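Acyl-CoA thioesterase II (PDB 4R9Z) probably hydrolyses fatty acyl-CoA thioesters to fatty acids and coenzyme A, as a thioesterase of the double hot-dog fold. Local coordinates at residues M198-L203 with F237-S241; S248-G254 with V267-F273. All blocks are in the same frame, centred on the assembly; numbering follows the deposited sequence.

Overall arrangement
The N-terminal half of the chain, with helix 39-52 and its strands, precedes both contacts. Contact 1 comes first. It brings the end of helix 188-201 against strand 236-246 and closes a loop of 33 residues that holds helix 204-211 and strand 218-226. The chain then turns into strand 249-258, and contact 2 pairs it with strand 263-272 as an antiparallel hairpin. The contacts lie in series, neither nested nor crossed, with centres about 11 Å apart. They also touch: Ser-241 bonds to Ser-253 through the backbone, and the Gln-269 amide reaches Ala-200. Together they tie a helix to neighbouring strands of the C-terminal hot-dog unit.

Contact 1 (M198-L203 with F237-S241); sequences MSAVTL and FYDRS
Tyr-238 OH donates a hydrogen bond of 2.7 Å to Ser-199 O. It meets a lone pair in the carbonyl plane, with a C=O...O angle of 113°. A second bond is weak. Arg-240 NH1 lies 2.6 Å from Thr-202 O, but the N-H...O angle is only 128°. The oxygen sits at the edge of the guanidinium. Arg-240 NE also bonds to Val-174 O, a second hold on the guanidinium.

Thr-202 OG1 bonds back to Met-198 O at 3.0 Å. The same hydroxyl lies at the edge of the Tyr-238 ring, in its plane, beside CD2 and CE2. Tyr-238 CG is anti to the backbone N (chi1 -166°), which carries the ring from the strand to the helix end. Met-198 SD stands 5.0 Å from the centroid of the Tyr-238 ring and approaches it obliquely, a Met-aromatic contact.

Leu-203 packs against both side chains that reach over from the strand. Its CD1 is 3.6 Å from Arg-240 CG, and its CD2 is 3.6 Å from Tyr-238 OH. Arg-240 CG lies over one face of the Tyr-238 ring, offset toward the rim. Met-176 of strand 176-180 also packs on Thr-202, Tyr-238 and Arg-240.

All the touching residues are buried. Both polar bonds across the contact use main-chain acceptors, while the Thr-202 hydroxyl packs at the ring edge. One sound bond and one weak one thus reach backbone oxygens at the helix end and just beyond it, consistent with tying the helix that packs on this hot-dog sheet to strand 236-246.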
ATOM      1  N   MET B 198       8.864   9.936  -9.206  1.00 42.03           N
ATOM      2  CA  MET B 198      10.195   9.997  -8.617  1.00 43.84           C
ATOM      3  C   MET B 198      10.295   9.139  -7.350  1.00 41.22           C
ATOM      4  O   MET B 198      11.331   8.527  -7.093  1.00 43.57           O
ATOM      5  CB  MET B 198      10.570  11.457  -8.329  1.00 42.60           C
ATOM      6  CG  MET B 198      10.723  11.828  -6.863  1.00 48.58           C
ATOM      7  SD  MET B 198      12.357  11.441  -6.216  1.00 54.95           S
ATOM      8  CE  MET B 198      13.354  11.804  -7.654  1.00 50.39           C
ATOM      9  N   SER B 199       9.214   9.083  -6.576  1.00 33.68           N
ATOM     10  CA  SER B 199       9.176   8.295  -5.345  1.00 35.81           C
ATOM     11  C   SER B 199       9.453   6.820  -5.605  1.00 36.65           C
ATOM     12  O   SER B 199       9.957   6.112  -4.735  1.00 45.50           O
ATOM     13  CB  SER B 199       7.821   8.443  -4.654  1.00 37.38           C
ATOM     14  OG  SER B 199       6.817   7.741  -5.367  1.00 33.06           O
ATOM     15  N   ALA B 200       9.093   6.357  -6.793  1.00 28.94           N
ATOM     16  CA  ALA B 200       9.282   4.965  -7.157  1.00 32.03           C
ATOM     17  C   ALA B 200      10.688   4.658  -7.671  1.00 40.07           C
ATOM     18  O   ALA B 200      11.309   3.688  -7.237  1.00 48.43           O
ATOM     19  CB  ALA B 200       8.241   4.554  -8.193  1.00 26.94           C
ATOM     20  N   VAL B 201      11.179   5.471  -8.602  1.00 37.85           N
ATOM     21  CA  VAL B 201      12.437   5.172  -9.292  1.00 34.28           C
ATOM     22  C   VAL B 201      13.694   5.330  -8.433  1.00 34.82           C
ATOM     23  O   VAL B 201      14.735   4.762  -8.753  1.00 39.23           O
ATOM     24  CB  VAL B 201      12.615   6.054 -10.551  1.00 33.83           C
ATOM     25  CG1 VAL B 201      11.483   5.815 -11.533  1.00 34.02           C
ATOM     26  CG2 VAL B 201      12.692   7.525 -10.169  1.00 44.50           C
ATOM     27  N   THR B 202      13.600   6.083  -7.341  1.00 30.11           N
ATOM     28  CA  THR B 202      14.764   6.319  -6.487  1.00 37.84           C
ATOM     29  C   THR B 202      14.832   5.356  -5.313  1.00 40.93           C
ATOM     30  O   THR B 202      15.752   5.414  -4.501  1.00 38.87           O
ATOM     31  CB  THR B 202      14.781   7.746  -5.937  1.00 38.99           C
ATOM     32  OG1 THR B 202      13.577   7.999  -5.203  1.00 37.28           O
ATOM     33  CG2 THR B 202      14.915   8.735  -7.069  1.00 42.56           C
ATOM     34  N   LEU B 203      13.850   4.495  -5.202  1.00 43.33           N
ATOM     35  CA  LEU B 203      13.677   3.700  -4.021  1.00 38.48           C
ATOM     36  C   LEU B 203      14.308   2.333  -4.053  1.00 35.54           C
ATOM     37  O   LEU B 203      14.230   1.615  -3.114  1.00 38.16           O
ATOM     38  CB  LEU B 203      12.216   3.602  -3.675  1.00 32.30           C
ATOM     39  CG  LEU B 203      11.938   3.679  -2.209  1.00 30.22           C
ATOM     40  CD1 LEU B 203      12.624   4.869  -1.639  1.00 29.31           C
ATOM     41  CD2 LEU B 203      10.465   3.754  -1.937  1.00 37.39           C
ATOM     42  N   PHE B 237      12.821  17.012   0.109  1.00 41.21           N
ATOM     43  CA  PHE B 237      13.509  16.019   0.926  1.00 48.24           C
ATOM     44  C   PHE B 237      12.834  14.659   0.791  1.00 44.05           C
ATOM     45  O   PHE B 237      11.656  14.514   1.115  1.00 41.70           O
ATOM     46  CB  PHE B 237      13.520  16.456   2.391  1.00 53.67           C
ATOM     47  CG  PHE B 237      14.412  15.627   3.277  1.00 59.93           C
ATOM     48  CD1 PHE B 237      13.937  14.475   3.885  1.00 59.88           C
ATOM     49  CD2 PHE B 237      15.718  16.016   3.529  1.00 63.76           C
ATOM     50  CE1 PHE B 237      14.755  13.717   4.708  1.00 61.14           C
ATOM     51  CE2 PHE B 237      16.534  15.263   4.357  1.00 62.78           C
ATOM     52  CZ  PHE B 237      16.055  14.114   4.943  1.00 54.82           C
ATOM     53  N   TYR B 238      13.578  13.662   0.326  1.00 45.97           N
ATOM     54  CA  TYR B 238      13.029  12.315   0.211  1.00 37.69           C
ATOM     55  C   TYR B 238      13.789  11.346   1.099  1.00 35.46           C
ATOM     56  O   TYR B 238      14.831  10.815   0.715  1.00 37.88           O
ATOM     57  CB  TYR B 238      13.065  11.835  -1.240  1.00 33.97           C
ATOM     58  CG  TYR B 238      12.220  10.609  -1.505  1.00 32.37           C
ATOM     59  CD1 TYR B 238      11.114  10.321  -0.718  1.00 35.97           C
ATOM     60  CD2 TYR B 238      12.511   9.753  -2.565  1.00 38.00           C
ATOM     61  CE1 TYR B 238      10.331   9.205  -0.963  1.00 33.37           C
ATOM     62  CE2 TYR B 238      11.732   8.635  -2.821  1.00 29.46           C
ATOM     63  CZ  TYR B 238      10.644   8.369  -2.016  1.00 36.67           C
ATOM     64  OH  TYR B 238       9.865   7.261  -2.262  1.00 42.50           O
ATOM     65  N   ASP B 239      13.239  11.104   2.282  1.00 35.43           N
ATOM     66  CA  ASP B 239      13.807  10.148   3.218  1.00 39.16           C
ATOM     67  C   ASP B 239      13.538   8.734   2.719  1.00 38.31           C
ATOM     68  O   ASP B 239      12.401   8.386   2.426  1.00 36.77           O
ATOM     69  CB  ASP B 239      13.208  10.362   4.608  1.00 39.48           C
ATOM     70  CG  ASP B 239      14.132   9.919   5.717  1.00 42.39           C
ATOM     71  OD1 ASP B 239      15.278   9.528   5.411  1.00 45.90           O
ATOM     72  OD2 ASP B 239      13.715   9.981   6.893  1.00 35.42           O
ATOM     73  N   ARG B 240      14.591   7.926   2.621  1.00 46.08           N
ATOM     74  CA  ARG B 240      14.488   6.577   2.068  1.00 37.16           C
ATOM     75  C   ARG B 240      15.147   5.557   2.983  1.00 42.77           C
ATOM     76  O   ARG B 240      16.202   5.820   3.558  1.00 42.53           O
ATOM     77  CB  ARG B 240      15.147   6.500   0.688  1.00 33.87           C
ATOM     78  CG  ARG B 240      14.689   7.544  -0.314  1.00 36.65           C
ATOM     79  CD  ARG B 240      15.464   7.425  -1.632  1.00 32.42           C
ATOM     80  NE  ARG B 240      16.888   7.700  -1.468  1.00 37.49           N
ATOM     81  CZ  ARG B 240      17.797   7.580  -2.434  1.00 47.95           C
ATOM     82  NH1 ARG B 240      17.437   7.191  -3.650  1.00 43.46           N
ATOM     83  NH2 ARG B 240      19.071   7.856  -2.185  1.00 45.39           N
ATOM     84  N   SER B 241      14.544   4.379   3.085  1.00 39.43           N
ATOM     85  CA  SER B 241      15.122   3.299   3.872  1.00 28.80           C
ATOM     86  C   SER B 241      14.635   1.929   3.393  1.00 29.57           C
ATOM     87  O   SER B 241      13.705   1.839   2.597  1.00 32.64           O
ATOM     88  CB  SER B 241      14.804   3.511   5.349  1.00 24.34           C
ATOM     89  OG  SER B 241      13.408   3.508   5.569  1.00 33.96           O
TER

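Contact 2 (S248-G254 with V267-F273); sequences SLALASG and VKQEMYF
Ala-252 N donates to Gln-269 O at 2.7 Å, and Gln-269 N returns a bond to Ala-252 O at 2.8 Å. The same double bonding joins Ala-250 with Met-271 and Gly-254 with Val-267. These are the hydrogen-bonded pairs of an antiparallel hairpin whose strand segments run at 164° to each other. Phe-273 N also points at Ser-248 O, though the modelled length is doubtful.

On the face of Ala-250 and Ala-252, Met-271 bends at chi3 (77°) and lays CE 3.6 Å from Ala-252 CB. Phe-273 CE1 approaches Ala-250 CB obliquely at 4.0 Å. Gln-269 extends away from this strand pair, and its NE2 bonds to Ala-200 O.

The other face carries Leu-249, Leu-251, Ser-253, Lys-268, Glu-270 and Tyr-272. Lys-268 curls back at chi2 and chi3 until NZ makes a weak 3.4 Å bond to Ser-253 OG. Leu-251 CD2 crosses to Glu-270 CB at 4.0 Å. Leu-249 CD2 meets the edge of the Tyr-272 ring.

The hairpin lies between strands 236-246 and 218-226, which bond to its outer sides. Helix 204-211 packs on Ala-250, Met-271 and Phe-273. The second subunit covers the leucine face: its Trp-225 packs on Leu-251 and Lys-268, and its Ser-61 bonds to Glu-270 OE1. The strand pair thus has its own helices on one face and the dimer partner on the other.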
ATOM      1  N   SER B 248      13.776 -13.079  -1.225  1.00 40.27           N
ATOM      2  CA  SER B 248      13.828 -12.462  -2.542  1.00 35.25           C
ATOM      3  C   SER B 248      13.073 -11.136  -2.589  1.00 35.69           C
ATOM      4  O   SER B 248      13.245 -10.346  -3.518  1.00 33.20           O
ATOM      5  CB  SER B 248      13.257 -13.417  -3.577  1.00 40.88           C
ATOM      6  OG  SER B 248      12.021 -13.935  -3.119  1.00 52.90           O
ATOM      7  N   LEU B 249      12.223 -10.910  -1.593  1.00 30.52           N
ATOM      8  CA  LEU B 249      11.399  -9.709  -1.529  1.00 30.87           C
ATOM      9  C   LEU B 249      11.873  -8.709  -0.481  1.00 38.43           C
ATOM     10  O   LEU B 249      11.903  -9.021   0.709  1.00 34.03           O
ATOM     11  CB  LEU B 249       9.950 -10.091  -1.247  1.00 22.55           C
ATOM     12  CG  LEU B 249       9.284 -10.891  -2.359  1.00 24.62           C
ATOM     13  CD1 LEU B 249       7.967 -11.440  -1.872  1.00 21.08           C
ATOM     14  CD2 LEU B 249       9.083 -10.012  -3.588  1.00 27.40           C
ATOM     15  N   ALA B 250      12.237  -7.508  -0.925  1.00 25.88           N
ATOM     16  CA  ALA B 250      12.652  -6.454  -0.004  1.00 30.37           C
ATOM     17  C   ALA B 250      11.632  -5.322   0.059  1.00 24.35           C
ATOM     18  O   ALA B 250      11.033  -4.962  -0.954  1.00 26.90           O
ATOM     19  CB  ALA B 250      14.013  -5.908  -0.405  1.00 25.22           C
ATOM     20  N   LEU B 251      11.433  -4.771   1.257  1.00 26.87           N
ATOM     21  CA  LEU B 251      10.613  -3.573   1.434  1.00 20.76           C
ATOM     22  C   LEU B 251      11.444  -2.297   1.447  1.00 31.57           C
ATOM     23  O   LEU B 251      12.542  -2.259   2.000  1.00 32.84           O
ATOM     24  CB  LEU B 251       9.809  -3.629   2.730  1.00 19.10           C
ATOM     25  CG  LEU B 251       8.406  -4.234   2.704  1.00 32.71           C
ATOM     26  CD1 LEU B 251       7.729  -4.039   4.059  1.00 23.14           C
ATOM     27  CD2 LEU B 251       7.567  -3.646   1.582  1.00 28.36           C
ATOM     28  N   ALA B 252      10.893  -1.245   0.858  1.00 38.53           N
ATOM     29  CA  ALA B 252      11.498   0.077   0.903  1.00 29.63           C
ATOM     30  C   ALA B 252      10.466   1.080   1.395  1.00 24.49           C
ATOM     31  O   ALA B 252       9.281   0.938   1.121  1.00 30.40           O
ATOM     32  CB  ALA B 252      12.028   0.472  -0.464  1.00 29.62           C
ATOM     33  N   SER B 253      10.917   2.092   2.125  1.00 31.36           N
ATOM     34  CA  SER B 253      10.005   3.026   2.768  1.00 28.04           C
ATOM     35  C   SER B 253      10.456   4.459   2.504  1.00 35.68           C
ATOM     36  O   SER B 253      11.654   4.743   2.451  1.00 31.86           O
ATOM     37  CB  SER B 253       9.925   2.750   4.272  1.00 27.69           C
ATOM     38  OG  SER B 253       8.986   3.607   4.901  1.00 41.48           O
ATOM     39  N   GLY B 254       9.498   5.362   2.330  1.00 29.85           N
ATOM     40  CA  GLY B 254       9.831   6.726   1.978  1.00 29.31           C
ATOM     41  C   GLY B 254       8.882   7.782   2.507  1.00 34.72           C
ATOM     42  O   GLY B 254       7.675   7.577   2.596  1.00 28.53           O
ATOM     43  N   VAL B 267       5.398   6.660   1.518  1.00 29.81           N
ATOM     44  CA  VAL B 267       5.621   5.718   0.421  1.00 27.66           C
ATOM     45  C   VAL B 267       6.090   4.350   0.910  1.00 25.74           C
ATOM     46  O   VAL B 267       6.867   4.256   1.861  1.00 32.98           O
ATOM     47  CB  VAL B 267       6.672   6.263  -0.579  1.00 24.34           C
ATOM     48  CG1 VAL B 267       6.806   5.342  -1.773  1.00 25.20           C
ATOM     49  CG2 VAL B 267       6.303   7.654  -1.049  1.00 32.73           C
ATOM     50  N   LYS B 268       5.608   3.290   0.265  1.00 27.13           N
ATOM     51  CA  LYS B 268       6.109   1.943   0.514  1.00 24.99           C
ATOM     52  C   LYS B 268       6.287   1.190  -0.799  1.00 24.47           C
ATOM     53  O   LYS B 268       5.462   1.303  -1.699  1.00 29.16           O
ATOM     54  CB  LYS B 268       5.167   1.169   1.435  1.00 24.18           C
ATOM     55  CG  LYS B 268       5.807  -0.056   2.069  1.00 26.26           C
ATOM     56  CD  LYS B 268       6.693   0.329   3.241  1.00 27.14           C
ATOM     57  CE  LYS B 268       5.868   0.674   4.467  1.00 27.42           C
ATOM     58  NZ  LYS B 268       6.730   1.115   5.602  1.00 41.15           N
ATOM     59  N   GLN B 269       7.361   0.413  -0.904  1.00 24.38           N
ATOM     60  CA  GLN B 269       7.643  -0.315  -2.133  1.00 27.94           C
ATOM     61  C   GLN B 269       8.197  -1.708  -1.857  1.00 26.83           C
ATOM     62  O   GLN B 269       9.084  -1.887  -1.023  1.00 27.30           O
ATOM     63  CB  GLN B 269       8.628   0.467  -3.004  1.00 33.84           C
ATOM     64  CG  GLN B 269       8.946  -0.203  -4.333  1.00 28.94           C
ATOM     65  CD  GLN B 269       9.935   0.586  -5.164  1.00 37.21           C
ATOM     66  OE1 GLN B 269      10.966   0.062  -5.583  1.00 40.10           O
ATOM     67  NE2 GLN B 269       9.629   1.856  -5.404  1.00 41.45           N
ATOM     68  N   GLU B 270       7.681  -2.693  -2.583  1.00 23.63           N
ATOM     69  CA  GLU B 270       8.167  -4.057  -2.468  1.00 25.87           C
ATOM     70  C   GLU B 270       8.824  -4.444  -3.784  1.00 29.63           C
ATOM     71  O   GLU B 270       8.271  -4.193  -4.857  1.00 24.24           O
ATOM     72  CB  GLU B 270       7.023  -5.012  -2.114  1.00 25.79           C
ATOM     73  CG  GLU B 270       7.439  -6.453  -1.852  1.00 26.44           C
ATOM     74  CD  GLU B 270       6.259  -7.338  -1.482  1.00 34.66           C
ATOM     75  OE1 GLU B 270       5.199  -7.224  -2.139  1.00 35.09           O
ATOM     76  OE2 GLU B 270       6.388  -8.143  -0.532  1.00 36.91           O
ATOM     77  N   MET B 271      10.014  -5.027  -3.705  1.00 29.78           N
ATOM     78  CA  MET B 271      10.731  -5.405  -4.915  1.00 29.11           C
ATOM     79  C   MET B 271      11.315  -6.815  -4.833  1.00 28.69           C
ATOM     80  O   MET B 271      11.648  -7.303  -3.752  1.00 28.86           O
ATOM     81  CB  MET B 271      11.836  -4.391  -5.215  1.00 28.72           C
ATOM     82  CG  MET B 271      12.967  -4.358  -4.207  1.00 32.82           C
ATOM     83  SD  MET B 271      13.808  -2.759  -4.199  1.00 56.43           S
ATOM     84  CE  MET B 271      12.637  -1.760  -3.283  1.00 31.07           C
ATOM     85  N   TYR B 272      11.424  -7.452  -5.995  1.00 24.01           N
ATOM     86  CA  TYR B 272      11.893  -8.829  -6.125  1.00 29.61           C
ATOM     87  C   TYR B 272      13.369  -8.918  -6.521  1.00 32.68           C
ATOM     88  O   TYR B 272      13.806  -8.267  -7.472  1.00 30.97           O
ATOM     89  CB  TYR B 272      11.032  -9.564  -7.151  1.00 26.96           C
ATOM     90  CG  TYR B 272      11.458 -10.983  -7.468  1.00 29.85           C
ATOM     91  CD1 TYR B 272      11.476 -11.965  -6.485  1.00 30.43           C
ATOM     92  CD2 TYR B 272      11.805 -11.349  -8.768  1.00 29.08           C
ATOM     93  CE1 TYR B 272      11.850 -13.267  -6.784  1.00 38.28           C
ATOM     94  CE2 TYR B 272      12.179 -12.646  -9.076  1.00 25.16           C
ATOM     95  CZ  TYR B 272      12.201 -13.601  -8.082  1.00 35.97           C
ATOM     96  OH  TYR B 272      12.571 -14.893  -8.384  1.00 30.51           O
ATOM     97  N   PHE B 273      14.135  -9.697  -5.760  1.00 31.24           N
ATOM     98  CA  PHE B 273      15.519 -10.020  -6.111  1.00 35.13           C
ATOM     99  C   PHE B 273      15.695 -11.500  -6.445  1.00 39.69           C
ATOM    100  O   PHE B 273      15.697 -12.342  -5.545  1.00 46.68           O
ATOM    101  CB  PHE B 273      16.472  -9.649  -4.980  1.00 29.59           C
ATOM    102  CG  PHE B 273      16.692  -8.176  -4.830  1.00 36.45           C
ATOM    103  CD1 PHE B 273      15.865  -7.415  -4.017  1.00 35.48           C
ATOM    104  CD2 PHE B 273      17.735  -7.550  -5.494  1.00 30.18           C
ATOM    105  CE1 PHE B 273      16.070  -6.056  -3.875  1.00 39.94           C
ATOM    106  CE2 PHE B 273      17.951  -6.195  -5.351  1.00 36.28           C
ATOM    107  CZ  PHE B 273      17.115  -5.444  -4.546  1.00 38.82           C
TER